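Local coordinates for protein nucleoside-triphosphatase THEP1 (Aquifex aeolicus, PDB 1YE8) that hydrolyses the nucleoside triphosphates ATP, GTP, CTP, TTP and UTP to diphosphates and phosphate, and lacks kinase activity, at residues G25-R37 / G46-F59. Sequence-based numbering, arbitrary orientation.
Sequences GKRAIGFWTEEVR and GFRIITTEGKKKIF
Trp32 and Ile50 face each other as a hydrogen-bonded pair of an antiparallel beta hairpin, strands 31-36 and 46-51, their backbones joined by two nearly straight N-H...O bonds. The indole lies against the isoleucine: Ile50 CB sits over the five-membered ring of Trp32, 4.1 Å from its centroid, and Ile50 CG2 reaches Trp32 CZ2 at 3.6 Å, while Thr52 CG2 meets the ring edge. With CG between backbone N and carbonyl carbon (chi1 61°), the indole is laid across Ile50 on the paired strand, and Trp32 NE1 donates in the ring plane to Glu34 OE2 at 3.0 Å, an oxygen also salt-bridged to Lys18. The two branches of Ile50 serve both partners: CG2 against the indole and Ile50 CD1 3.4 Å from Glu34 CD. Were Trp32 replaced by an alanine, Ile50 would probably lose its aromatic cover and Glu34 OE2 one of its donors. On the other, buried face, Ile49 CD1 lies over the Phe31 ring, 3.7 Å from its centroid. Gly30 adopts backbone angles that a side chain would obstruct, and at this corner Gly30 N donates to Thr52 OG1 at 3.0 Å. The solvent side lies at Arg48: Val36 CG2 rests over one face of its guanidinium, whose NE donates to a water that in turn donates to Glu35 O. Past the corner, strand 28-29 pairs with strand 102-105 at the edge of the parallel RecA-like sheet, whereas the hairpin supplies the first two strands of the antiparallel sheet, 31-36 at its edge; helix 77-97 packs on Phe31 and Ile49, and helix 13-24, following the P-loop, packs on Trp32.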
# COMPACT_ATOMS: atom_id res chain seq x y z
N GLY A 25 -13.80 3.28 -7.55
CA GLY A 25 -15.06 3.11 -6.83
C GLY A 25 -15.09 1.81 -6.04
O GLY A 25 -14.15 1.49 -5.32
N LYS A 26 -16.16 1.06 -6.20
CA LYS A 26 -16.39 -0.15 -5.42
C LYS A 26 -15.44 -1.28 -5.82
O LYS A 26 -15.38 -2.31 -5.16
CB LYS A 26 -17.86 -0.60 -5.56
CG LYS A 26 -18.87 0.34 -4.90
CD LYS A 26 -20.28 -0.15 -5.16
CE LYS A 26 -21.31 0.57 -4.29
NZ LYS A 26 -22.30 1.31 -5.11
N ARG A 27 -14.67 -1.07 -6.89
CA ARG A 27 -13.68 -2.07 -7.29
C ARG A 27 -12.49 -2.11 -6.33
O ARG A 27 -11.81 -3.14 -6.24
CB ARG A 27 -13.15 -1.78 -8.68
CG ARG A 27 -14.18 -2.00 -9.79
CD ARG A 27 -13.70 -1.45 -11.13
NE ARG A 27 -12.59 -2.24 -11.64
CZ ARG A 27 -11.89 -1.93 -12.72
NH1 ARG A 27 -12.20 -0.84 -13.42
NH2 ARG A 27 -10.90 -2.72 -13.12
N ALA A 28 -12.21 -1.00 -5.66
CA ALA A 28 -11.00 -0.86 -4.85
C ALA A 28 -11.25 -1.30 -3.42
O ALA A 28 -12.18 -0.79 -2.78
CB ALA A 28 -10.51 0.57 -4.89
N ILE A 29 -10.44 -2.23 -2.91
CA ILE A 29 -10.56 -2.68 -1.51
C ILE A 29 -9.16 -2.75 -0.90
O ILE A 29 -8.27 -3.41 -1.46
CB ILE A 29 -11.25 -4.07 -1.39
CG1 ILE A 29 -12.56 -4.15 -2.20
CG2 ILE A 29 -11.49 -4.40 0.07
CD1 ILE A 29 -13.05 -5.61 -2.46
N GLY A 30 -8.96 -2.11 0.24
CA GLY A 30 -7.65 -2.15 0.90
C GLY A 30 -7.43 -0.94 1.78
O GLY A 30 -8.35 -0.49 2.48
N PHE A 31 -6.22 -0.40 1.77
CA PHE A 31 -5.91 0.72 2.63
C PHE A 31 -4.79 1.56 2.06
O PHE A 31 -3.98 1.08 1.23
CB PHE A 31 -5.58 0.25 4.07
CG PHE A 31 -4.24 -0.45 4.19
CD1 PHE A 31 -3.06 0.26 4.31
CD2 PHE A 31 -4.18 -1.85 4.16
CE1 PHE A 31 -1.84 -0.39 4.42
CE2 PHE A 31 -2.95 -2.50 4.26
CZ PHE A 31 -1.78 -1.76 4.40
N TRP A 32 -4.72 2.79 2.58
CA TRP A 32 -3.57 3.65 2.35
C TRP A 32 -3.10 4.25 3.67
O TRP A 32 -3.71 4.01 4.72
CB TRP A 32 -3.85 4.73 1.29
CG TRP A 32 -4.98 5.68 1.63
CD1 TRP A 32 -4.88 6.88 2.28
CD2 TRP A 32 -6.36 5.48 1.35
NE1 TRP A 32 -6.13 7.44 2.41
CE2 TRP A 32 -7.06 6.60 1.85
CE3 TRP A 32 -7.10 4.47 0.71
CZ2 TRP A 32 -8.46 6.75 1.73
CZ3 TRP A 32 -8.49 4.60 0.60
CH2 TRP A 32 -9.14 5.74 1.11
N THR A 33 -1.99 4.98 3.61
CA THR A 33 -1.35 5.48 4.82
C THR A 33 -1.13 6.98 4.69
O THR A 33 -0.44 7.43 3.76
CB THR A 33 -0.03 4.72 5.05
OG1 THR A 33 -0.31 3.35 5.35
CG2 THR A 33 0.70 5.23 6.31
N GLU A 34 -1.74 7.74 5.58
CA GLU A 34 -1.65 9.19 5.53
C GLU A 34 -0.80 9.73 6.65
O GLU A 34 -0.79 9.19 7.75
CB GLU A 34 -3.03 9.81 5.61
CG GLU A 34 -3.82 9.68 4.31
CD GLU A 34 -5.07 10.55 4.26
OE1 GLU A 34 -5.20 11.50 5.07
OE2 GLU A 34 -5.95 10.25 3.41
N GLU A 35 -0.07 10.81 6.37
CA GLU A 35 0.68 11.50 7.40
C GLU A 35 -0.28 12.14 8.41
O GLU A 35 -1.36 12.64 8.05
CB GLU A 35 1.57 12.59 6.78
CG GLU A 35 2.56 12.09 5.73
CD GLU A 35 3.33 13.23 5.07
OE1 GLU A 35 2.69 14.19 4.58
OE2 GLU A 35 4.58 13.14 5.03
N VAL A 36 0.12 12.11 9.68
CA VAL A 36 -0.57 12.83 10.73
C VAL A 36 0.19 14.14 10.92
O VAL A 36 1.38 14.13 11.21
CB VAL A 36 -0.59 12.02 12.05
CG1 VAL A 36 -1.26 12.83 13.16
CG2 VAL A 36 -1.31 10.67 11.84
N ARG A 37 -0.51 15.25 10.70
CA ARG A 37 0.08 16.58 10.79
C ARG A 37 -0.77 17.49 11.65
O ARG A 37 -2.01 17.42 11.61
CB ARG A 37 0.21 17.18 9.39
CG ARG A 37 1.35 16.61 8.56
CD ARG A 37 1.50 17.28 7.19
NE ARG A 37 2.54 16.63 6.38
CZ ARG A 37 3.84 16.90 6.46
NH1 ARG A 37 4.30 17.82 7.30
NH2 ARG A 37 4.69 16.25 5.68
N GLY A 46 3.25 11.54 12.86
CA GLY A 46 2.92 10.13 12.76
C GLY A 46 2.25 9.76 11.46
O GLY A 46 2.22 10.56 10.51
N PHE A 47 1.69 8.55 11.45
CA PHE A 47 1.05 7.96 10.29
C PHE A 47 -0.22 7.22 10.68
O PHE A 47 -0.25 6.51 11.69
CB PHE A 47 2.01 7.01 9.57
CG PHE A 47 3.27 7.67 9.09
CD1 PHE A 47 4.36 7.80 9.95
CD2 PHE A 47 3.36 8.20 7.80
CE1 PHE A 47 5.53 8.42 9.53
CE2 PHE A 47 4.54 8.83 7.38
CZ PHE A 47 5.62 8.93 8.25
N ARG A 48 -1.24 7.35 9.83
CA ARG A 48 -2.56 6.81 10.05
C ARG A 48 -2.91 5.86 8.91
O ARG A 48 -2.79 6.21 7.74
CB ARG A 48 -3.59 7.96 10.10
CG ARG A 48 -4.96 7.57 10.62
CD ARG A 48 -5.97 8.71 10.64
NE ARG A 48 -5.36 10.03 10.61
CZ ARG A 48 -5.34 10.90 11.62
NH1 ARG A 48 -5.88 10.61 12.80
NH2 ARG A 48 -4.76 12.08 11.46
N ILE A 49 -3.35 4.65 9.23
CA ILE A 49 -3.90 3.76 8.21
C ILE A 49 -5.36 4.15 7.99
O ILE A 49 -6.09 4.42 8.95
CB ILE A 49 -3.75 2.25 8.61
CG1 ILE A 49 -4.42 1.35 7.56
CG2 ILE A 49 -4.25 1.97 10.03
CD1 ILE A 49 -4.06 -0.12 7.66
N ILE A 50 -5.77 4.25 6.73
CA ILE A 50 -7.15 4.57 6.37
C ILE A 50 -7.60 3.50 5.39
O ILE A 50 -6.94 3.29 4.37
CB ILE A 50 -7.24 5.97 5.73
CG1 ILE A 50 -6.67 7.02 6.70
CG2 ILE A 50 -8.69 6.27 5.34
CD1 ILE A 50 -6.86 8.49 6.31
N THR A 51 -8.68 2.78 5.70
CA THR A 51 -9.16 1.76 4.78
C THR A 51 -10.14 2.31 3.75
O THR A 51 -10.65 3.42 3.89
CB THR A 51 -9.79 0.57 5.49
OG1 THR A 51 -11.09 0.96 5.98
CG2 THR A 51 -8.95 0.12 6.71
N THR A 52 -10.43 1.51 2.73
CA THR A 52 -11.45 1.86 1.76
C THR A 52 -12.86 1.87 2.36
O THR A 52 -13.79 2.28 1.67
CB THR A 52 -11.42 0.88 0.59
OG1 THR A 52 -11.31 -0.46 1.08
CG2 THR A 52 -10.17 1.13 -0.29
N GLU A 53 -13.02 1.47 3.63
CA GLU A 53 -14.30 1.61 4.34
C GLU A 53 -14.31 2.78 5.30
O GLU A 53 -15.27 2.98 6.04
CB GLU A 53 -14.68 0.32 5.08
CG GLU A 53 -14.96 -0.86 4.18
CD GLU A 53 -16.04 -0.62 3.13
OE1 GLU A 53 -16.92 0.28 3.31
OE2 GLU A 53 -16.02 -1.34 2.12
N GLY A 54 -13.25 3.59 5.27
CA GLY A 54 -13.20 4.79 6.09
C GLY A 54 -12.78 4.55 7.52
O GLY A 54 -12.85 5.47 8.35
N LYS A 55 -12.31 3.35 7.85
CA LYS A 55 -11.78 3.11 9.18
C LYS A 55 -10.37 3.69 9.25
O LYS A 55 -9.60 3.58 8.29
CB LYS A 55 -11.77 1.61 9.52
CG LYS A 55 -13.13 0.91 9.40
CD LYS A 55 -14.16 1.41 10.38
CE LYS A 55 -15.48 0.67 10.14
NZ LYS A 55 -15.48 -0.67 10.78
N LYS A 56 -10.06 4.34 10.37
CA LYS A 56 -8.79 5.06 10.54
C LYS A 56 -8.15 4.78 11.90
O LYS A 56 -8.85 4.65 12.91
CB LYS A 56 -9.00 6.57 10.41
CG LYS A 56 -9.84 6.99 9.22
CD LYS A 56 -10.12 8.48 9.23
CE LYS A 56 -11.12 8.81 8.16
NZ LYS A 56 -10.61 8.49 6.80
N LYS A 57 -6.82 4.69 11.92
CA LYS A 57 -6.10 4.53 13.18
C LYS A 57 -4.66 4.97 13.04
O LYS A 57 -3.98 4.57 12.08
CB LYS A 57 -6.13 3.09 13.68
CG LYS A 57 -5.59 2.94 15.11
CD LYS A 57 -5.93 1.59 15.72
CE LYS A 57 -7.41 1.41 15.92
NZ LYS A 57 -7.95 2.35 16.93
N ILE A 58 -4.17 5.77 13.99
CA ILE A 58 -2.75 6.09 14.06
C ILE A 58 -2.01 4.85 14.54
O ILE A 58 -2.26 4.33 15.63
CB ILE A 58 -2.46 7.28 15.01
CG1 ILE A 58 -3.12 8.55 14.47
CG2 ILE A 58 -0.94 7.48 15.15
CD1 ILE A 58 -3.01 9.77 15.41
N PHE A 59 -1.09 4.35 13.71
CA PHE A 59 -0.30 3.18 14.09
C PHE A 59 1.19 3.46 14.26
O PHE A 59 1.93 2.59 14.70
CB PHE A 59 -0.50 2.03 13.08
CG PHE A 59 0.15 2.27 11.72
CD1 PHE A 59 -0.53 2.94 10.72
CD2 PHE A 59 1.42 1.77 11.46
CE1 PHE A 59 0.05 3.15 9.45
CE2 PHE A 59 2.02 1.99 10.20
CZ PHE A 59 1.32 2.68 9.19
O HOH W 1 -4.20 11.80 8.51